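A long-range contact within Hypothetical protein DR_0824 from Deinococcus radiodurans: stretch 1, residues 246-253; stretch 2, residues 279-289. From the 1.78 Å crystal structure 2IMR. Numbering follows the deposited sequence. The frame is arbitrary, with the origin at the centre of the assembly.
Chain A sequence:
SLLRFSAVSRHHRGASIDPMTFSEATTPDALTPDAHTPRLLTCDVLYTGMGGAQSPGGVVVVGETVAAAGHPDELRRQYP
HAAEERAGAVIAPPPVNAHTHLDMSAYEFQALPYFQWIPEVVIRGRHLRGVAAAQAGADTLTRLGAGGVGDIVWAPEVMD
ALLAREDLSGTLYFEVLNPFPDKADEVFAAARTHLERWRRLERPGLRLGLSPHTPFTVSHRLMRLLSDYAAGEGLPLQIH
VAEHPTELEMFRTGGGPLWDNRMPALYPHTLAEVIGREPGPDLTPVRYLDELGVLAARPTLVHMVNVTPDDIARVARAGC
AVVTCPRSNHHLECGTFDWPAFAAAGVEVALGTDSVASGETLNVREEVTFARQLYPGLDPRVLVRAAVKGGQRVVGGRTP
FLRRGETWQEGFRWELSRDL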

ATOM      1  N   THR A 246      14.888 -12.589   5.557  1.00 18.12           N
ATOM      2  CA  THR A 246      15.284 -12.999   6.898  1.00 18.73           C
ATOM      3  C   THR A 246      14.086 -13.156   7.843  1.00 18.02           C
ATOM      4  O   THR A 246      14.211 -13.745   8.919  1.00 17.73           O
ATOM      5  CB  THR A 246      16.310 -12.012   7.504  1.00 18.23           C
ATOM      6  OG1 THR A 246      15.842 -10.669   7.351  1.00 19.37           O
ATOM      7  CG2 THR A 246      17.658 -12.156   6.801  1.00 20.09           C
ATOM      8  N   GLU A 247      12.928 -12.631   7.447  1.00 16.65           N
ATOM      9  CA  GLU A 247      11.727 -12.774   8.265  1.00 16.24           C
ATOM     10  C   GLU A 247      11.216 -14.203   8.080  1.00 18.02           C
ATOM     11  O   GLU A 247      10.862 -14.890   9.045  1.00 17.44           O
ATOM     12  CB  GLU A 247      10.643 -11.779   7.833  1.00 15.63           C
ATOM     13  CG  GLU A 247       9.353 -11.897   8.655  1.00 15.19           C
ATOM     14  CD  GLU A 247       8.238 -10.998   8.147  1.00 14.80           C
ATOM     15  OE1 GLU A 247       8.549  -9.893   7.659  1.00 13.84           O
ATOM     16  OE2 GLU A 247       7.053 -11.389   8.252  1.00 14.51           O
ATOM     17  N   LEU A 248      11.186 -14.659   6.831  1.00 17.29           N
ATOM     18  CA  LEU A 248      10.733 -16.019   6.551  1.00 18.77           C
ATOM     19  C   LEU A 248      11.685 -17.009   7.225  1.00 19.42           C
ATOM     20  O   LEU A 248      11.262 -18.038   7.758  1.00 20.78           O
ATOM     21  CB  LEU A 248      10.712 -16.268   5.042  1.00 17.37           C
ATOM     22  CG  LEU A 248      10.435 -17.702   4.583  1.00 19.73           C
ATOM     23  CD1 LEU A 248       9.040 -18.145   5.017  1.00 19.67           C
ATOM     24  CD2 LEU A 248      10.575 -17.770   3.071  1.00 20.26           C
ATOM     25  N   GLU A 249      12.973 -16.684   7.207  1.00 19.09           N
ATOM     26  CA  GLU A 249      13.979 -17.549   7.812  1.00 21.63           C
ATOM     27  C   GLU A 249      13.770 -17.771   9.311  1.00 22.28           C
ATOM     28  O   GLU A 249      13.812 -18.910   9.782  1.00 20.17           O
ATOM     29  CB  GLU A 249      15.383 -16.986   7.585  1.00 22.26           C
ATOM     30  CG  GLU A 249      16.489 -17.949   8.014  1.00 26.03           C
ATOM     31  CD  GLU A 249      17.884 -17.397   7.783  1.00 29.22           C
ATOM     32  OE1 GLU A 249      18.048 -16.502   6.925  1.00 28.75           O
ATOM     33  OE2 GLU A 249      18.825 -17.873   8.453  1.00 29.67           O
ATOM     34  N   MET A 250      13.541 -16.701  10.069  1.00 21.72           N
ATOM     35  CA  MET A 250      13.363 -16.885  11.502  1.00 20.78           C
ATOM     36  C   MET A 250      12.089 -17.628  11.859  1.00 20.69           C
ATOM     37  O   MET A 250      12.042 -18.311  12.882  1.00 19.77           O
ATOM     38  CB  MET A 250      13.450 -15.554  12.262  1.00 22.14           C
ATOM     39  CG  MET A 250      12.439 -14.502  11.899  1.00 22.44           C
ATOM     40  SD  MET A 250      12.653 -13.060  12.990  1.00 22.53           S
ATOM     41  CE  MET A 250      11.090 -12.250  12.729  1.00 20.50           C
ATOM     42  N   PHE A 251      11.055 -17.524  11.028  1.00 18.44           N
ATOM     43  CA  PHE A 251       9.838 -18.263  11.329  1.00 18.44           C
ATOM     44  C   PHE A 251      10.093 -19.751  11.119  1.00 19.46           C
ATOM     45  O   PHE A 251       9.408 -20.597  11.689  1.00 20.10           O
ATOM     46  CB  PHE A 251       8.668 -17.802  10.459  1.00 18.35           C
ATOM     47  CG  PHE A 251       7.878 -16.680  11.068  1.00 17.38           C
ATOM     48  CD1 PHE A 251       8.362 -15.376  11.038  1.00 18.66           C
ATOM     49  CD2 PHE A 251       6.682 -16.935  11.729  1.00 16.65           C
ATOM     50  CE1 PHE A 251       7.665 -14.345  11.659  1.00 16.32           C
ATOM     51  CE2 PHE A 251       5.981 -15.912  12.352  1.00 16.00           C
ATOM     52  CZ  PHE A 251       6.474 -14.613  12.316  1.00 18.05           C
ATOM     53  N   ARG A 252      11.094 -20.056  10.304  1.00 21.27           N
ATOM     54  CA  ARG A 252      11.452 -21.437  10.010  1.00 23.99           C
ATOM     55  C   ARG A 252      12.469 -22.010  10.990  1.00 25.12           C
ATOM     56  O   ARG A 252      12.391 -23.186  11.345  1.00 25.97           O
ATOM     57  CB  ARG A 252      12.023 -21.542   8.594  1.00 23.67           C
ATOM     58  CG  ARG A 252      10.985 -21.465   7.486  1.00 23.89           C
ATOM     59  CD  ARG A 252      11.640 -21.374   6.113  1.00 23.58           C
ATOM     60  NE  ARG A 252      10.669 -21.587   5.043  1.00 24.62           N
ATOM     61  CZ  ARG A 252      10.909 -21.380   3.751  1.00 24.65           C
ATOM     62  NH1 ARG A 252      12.097 -20.948   3.346  1.00 22.48           N
ATOM     63  NH2 ARG A 252       9.956 -21.610   2.857  1.00 23.84           N
ATOM     64  N   THR A 253      13.410 -21.181  11.434  1.00 25.44           N
ATOM     65  CA  THR A 253      14.473 -21.639  12.333  1.00 24.97           C
ATOM     66  C   THR A 253      14.534 -20.985  13.713  1.00 25.02           C
ATOM     67  O   THR A 253      15.200 -21.500  14.613  1.00 23.41           O
ATOM     68  CB  THR A 253      15.848 -21.415  11.696  1.00 26.44           C
ATOM     69  OG1 THR A 253      16.146 -20.012  11.700  1.00 27.28           O
ATOM     70  CG2 THR A 253      15.859 -21.921  10.260  1.00 26.13           C
ATOM     71  N   PRO A 279       9.044 -21.964  16.208  1.00 23.65           N
ATOM     72  CA  PRO A 279       9.315 -21.813  14.778  1.00 24.11           C
ATOM     73  C   PRO A 279       9.616 -23.220  14.264  1.00 25.31           C
ATOM     74  O   PRO A 279      10.053 -24.078  15.035  1.00 24.44           O
ATOM     75  CB  PRO A 279      10.554 -20.922  14.749  1.00 22.91           C
ATOM     76  CG  PRO A 279      10.392 -20.083  15.995  1.00 24.53           C
ATOM     77  CD  PRO A 279       9.949 -21.121  17.008  1.00 23.87           C
ATOM     78  N   GLY A 280       9.388 -23.455  12.979  1.00 25.33           N
ATOM     79  CA  GLY A 280       9.637 -24.772  12.418  1.00 26.80           C
ATOM     80  C   GLY A 280       9.756 -24.741  10.907  1.00 27.97           C
ATOM     81  O   GLY A 280       9.327 -23.777  10.274  1.00 25.82           O
ATOM     82  N   PRO A 281      10.327 -25.793  10.297  1.00 29.30           N
ATOM     83  CA  PRO A 281      10.526 -25.925   8.849  1.00 29.62           C
ATOM     84  C   PRO A 281       9.308 -25.634   7.985  1.00 28.70           C
ATOM     85  O   PRO A 281       9.428 -25.086   6.890  1.00 30.52           O
ATOM     86  CB  PRO A 281      10.984 -27.375   8.699  1.00 30.65           C
ATOM     87  CG  PRO A 281      11.721 -27.619   9.962  1.00 30.27           C
ATOM     88  CD  PRO A 281      10.797 -27.007  10.990  1.00 30.61           C
ATOM     89  N   ASP A 282       8.135 -26.003   8.480  1.00 29.35           N
ATOM     90  CA  ASP A 282       6.900 -25.814   7.735  1.00 29.63           C
ATOM     91  C   ASP A 282       6.138 -24.539   8.091  1.00 26.76           C
ATOM     92  O   ASP A 282       5.013 -24.338   7.636  1.00 26.32           O
ATOM     93  CB  ASP A 282       6.004 -27.034   7.954  1.00 34.21           C
ATOM     94  CG  ASP A 282       5.728 -27.291   9.423  1.00 37.88           C
ATOM     95  OD1 ASP A 282       6.592 -26.943  10.261  1.00 41.72           O
ATOM     96  OD2 ASP A 282       4.654 -27.849   9.741  1.00 40.61           O
ATOM     97  N   LEU A 283       6.745 -23.675   8.897  1.00 24.20           N
ATOM     98  CA  LEU A 283       6.077 -22.441   9.291  1.00 21.41           C
ATOM     99  C   LEU A 283       6.531 -21.240   8.464  1.00 19.86           C
ATOM    100  O   LEU A 283       7.662 -21.188   7.977  1.00 19.68           O
ATOM    101  CB  LEU A 283       6.330 -22.151  10.775  1.00 19.80           C
ATOM    102  CG  LEU A 283       5.575 -20.968  11.392  1.00 22.48           C
ATOM    103  CD1 LEU A 283       4.075 -21.258  11.418  1.00 21.78           C
ATOM    104  CD2 LEU A 283       6.091 -20.711  12.801  1.00 20.65           C
ATOM    105  N   THR A 284       5.622 -20.291   8.293  1.00 19.08           N
ATOM    106  CA  THR A 284       5.915 -19.054   7.575  1.00 18.97           C
ATOM    107  C   THR A 284       5.074 -17.988   8.258  1.00 18.25           C
ATOM    108  O   THR A 284       4.065 -18.293   8.901  1.00 18.09           O
ATOM    109  CB  THR A 284       5.481 -19.085   6.096  1.00 18.65           C
ATOM    110  OG1 THR A 284       4.059 -18.953   6.025  1.00 17.94           O
ATOM    111  CG2 THR A 284       5.924 -20.379   5.421  1.00 19.14           C
ATOM    112  N   PRO A 285       5.470 -16.717   8.128  1.00 16.51           N
ATOM    113  CA  PRO A 285       4.658 -15.689   8.779  1.00 16.22           C
ATOM    114  C   PRO A 285       3.205 -15.707   8.299  1.00 15.88           C
ATOM    115  O   PRO A 285       2.291 -15.398   9.061  1.00 15.32           O
ATOM    116  CB  PRO A 285       5.389 -14.388   8.425  1.00 15.98           C
ATOM    117  CG  PRO A 285       6.122 -14.734   7.143  1.00 17.73           C
ATOM    118  CD  PRO A 285       6.620 -16.129   7.423  1.00 15.90           C
ATOM    119  N   VAL A 286       2.988 -16.068   7.038  1.00 14.75           N
ATOM    120  CA  VAL A 286       1.629 -16.109   6.510  1.00 16.13           C
ATOM    121  C   VAL A 286       0.836 -17.261   7.125  1.00 15.99           C
ATOM    122  O   VAL A 286      -0.319 -17.086   7.526  1.00 17.24           O
ATOM    123  CB  VAL A 286       1.636 -16.241   4.973  1.00 16.89           C
ATOM    124  CG1 VAL A 286       0.208 -16.270   4.444  1.00 15.15           C
ATOM    125  CG2 VAL A 286       2.402 -15.057   4.361  1.00 17.95           C
ATOM    126  N   ARG A 287       1.448 -18.437   7.203  1.00 17.27           N
ATOM    127  CA  ARG A 287       0.764 -19.584   7.792  1.00 20.08           C
ATOM    128  C   ARG A 287       0.466 -19.260   9.253  1.00 19.57           C
ATOM    129  O   ARG A 287      -0.602 -19.578   9.767  1.00 20.37           O
ATOM    130  CB  ARG A 287       1.627 -20.840   7.702  1.00 20.52           C
ATOM    131  CG  ARG A 287       0.904 -22.083   8.183  1.00 23.86           C
ATOM    132  CD  ARG A 287       1.811 -23.297   8.237  1.00 25.67           C
ATOM    133  NE  ARG A 287       1.183 -24.352   9.025  1.00 28.72           N
ATOM    134  CZ  ARG A 287       1.844 -25.237   9.762  1.00 31.21           C
ATOM    135  NH1 ARG A 287       3.169 -25.208   9.816  1.00 33.66           N
ATOM    136  NH2 ARG A 287       1.173 -26.139  10.470  1.00 34.26           N
ATOM    137  N   TYR A 288       1.422 -18.620   9.916  1.00 20.20           N
ATOM    138  CA  TYR A 288       1.249 -18.215  11.304  1.00 19.40           C
ATOM    139  C   TYR A 288      -0.027 -17.385  11.471  1.00 20.21           C
ATOM    140  O   TYR A 288      -0.872 -17.691  12.310  1.00 19.11           O
ATOM    141  CB  TYR A 288       2.461 -17.397  11.761  1.00 18.37           C
ATOM    142  CG  TYR A 288       2.200 -16.523  12.967  1.00 17.52           C
ATOM    143  CD1 TYR A 288       1.819 -17.079  14.187  1.00 16.70           C
ATOM    144  CD2 TYR A 288       2.333 -15.132  12.882  1.00 16.83           C
ATOM    145  CE1 TYR A 288       1.573 -16.275  15.298  1.00 17.68           C
ATOM    146  CE2 TYR A 288       2.090 -14.319  13.982  1.00 16.06           C
ATOM    147  CZ  TYR A 288       1.709 -14.896  15.187  1.00 16.24           C
ATOM    148  OH  TYR A 288       1.465 -14.098  16.280  1.00 15.74           O
ATOM    149  N   LEU A 289      -0.168 -16.328  10.673  1.00 18.57           N
ATOM    150  CA  LEU A 289      -1.349 -15.467  10.759  1.00 16.95           C
ATOM    151  C   LEU A 289      -2.633 -16.200  10.396  1.00 18.46           C
ATOM    152  O   LEU A 289      -3.684 -15.975  10.993  1.00 16.78           O
ATOM    153  CB  LEU A 289      -1.200 -14.256   9.837  1.00 15.74           C
ATOM    154  CG  LEU A 289      -0.130 -13.236  10.221  1.00 15.33           C
ATOM    155  CD1 LEU A 289      -0.031 -12.161   9.132  1.00 18.16           C
ATOM    156  CD2 LEU A 289      -0.486 -12.621  11.566  1.00 14.19           C
TER
HETATM  157  O   HOH W   1       8.321 -22.867   5.885  1.00 20.97           O

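What holds the two backbones together? A single direct hydrogen bond crosses the contact, from Gly280 N to Phe251 O, with 3.1 Å between the two atoms and an angle of 144° at the hydrogen. It forms where the chains run closest, the CA of Arg252 lying 4.5 Å from the CA of Gly280. The neighbouring carbonyl does not add a second bond: Arg252 O lies 3.4 Å from Gly280 N, but at a poor angle. A softer link runs beside it, a CA-H...O contact in which Arg252 CA sits 3.2 Å from Gly280 O with 158° at the hydrogen. Gly280 O also accepts from Leu283 N at 2.9 Å, closing the type I turn that leads from Gly280 to Leu283.

How is the ring of Phe251 packed? It is the apolar centre of the contact and carries the largest covered area of any residue in either stretch. Pro285 lies over one face: its CB is 3.9 Å from the ring centroid and 9° off the normal, a CH-pi arrangement that sets a proline C-H group almost squarely above the aromatic ring. Pro285 CD also comes within 3.9 Å of Phe251 CG. At the ring edge, Leu283 CD2 approaches Phe251 CD2 to 4.0 Å. Tyr288, one helical turn beyond Thr284, brings its CD2 to 3.8 Å from Phe251 CE2; the two rings meet obliquely, with planes at 44° and centroids 5.7 Å apart.

Which other side chains reach the proline-rich second stretch? Leu248 and Glu247 both leave their helix sideways, yet their ends come nearer. Leu248 CD1 settles 3.8 Å from Thr284 CB and 4.0 Å from Pro285 CD, extending the apolar surface around the start of the second helix. Glu247 OE2 touches Pro285 CB at 3.4 Å, a van der Waals contact with a carbon; both carboxylate oxygens have hydrogen-bond partners elsewhere in the structure. Near the end of the first helix, Pro279 points toward that stretch and places its CB 3.3 Å from Phe251 O.

What does the polar chemistry add around this packing? Arg252 joins the second stretch through a water: Arg252 NE donates to water 1 at 2.8 Å, and the water in turn donates to Pro281 O at 2.7 Å and to Leu283 O at 2.8 Å. One arginine nitrogen is thereby linked to two carbonyls of the loop, while the aliphatic Arg252 CG rests 3.4 Å from Leu283 O. Within the second stretch, Thr284 OG1 caps the helix by accepting from Arg287 N at 2.9 Å, and Arg287 NH1 makes a salt bridge to Asp282 OD2 at 3.0 Å, although the hydrogen bond within it is weak. These bonds link the loop to the helix that carries Pro285 and Tyr288.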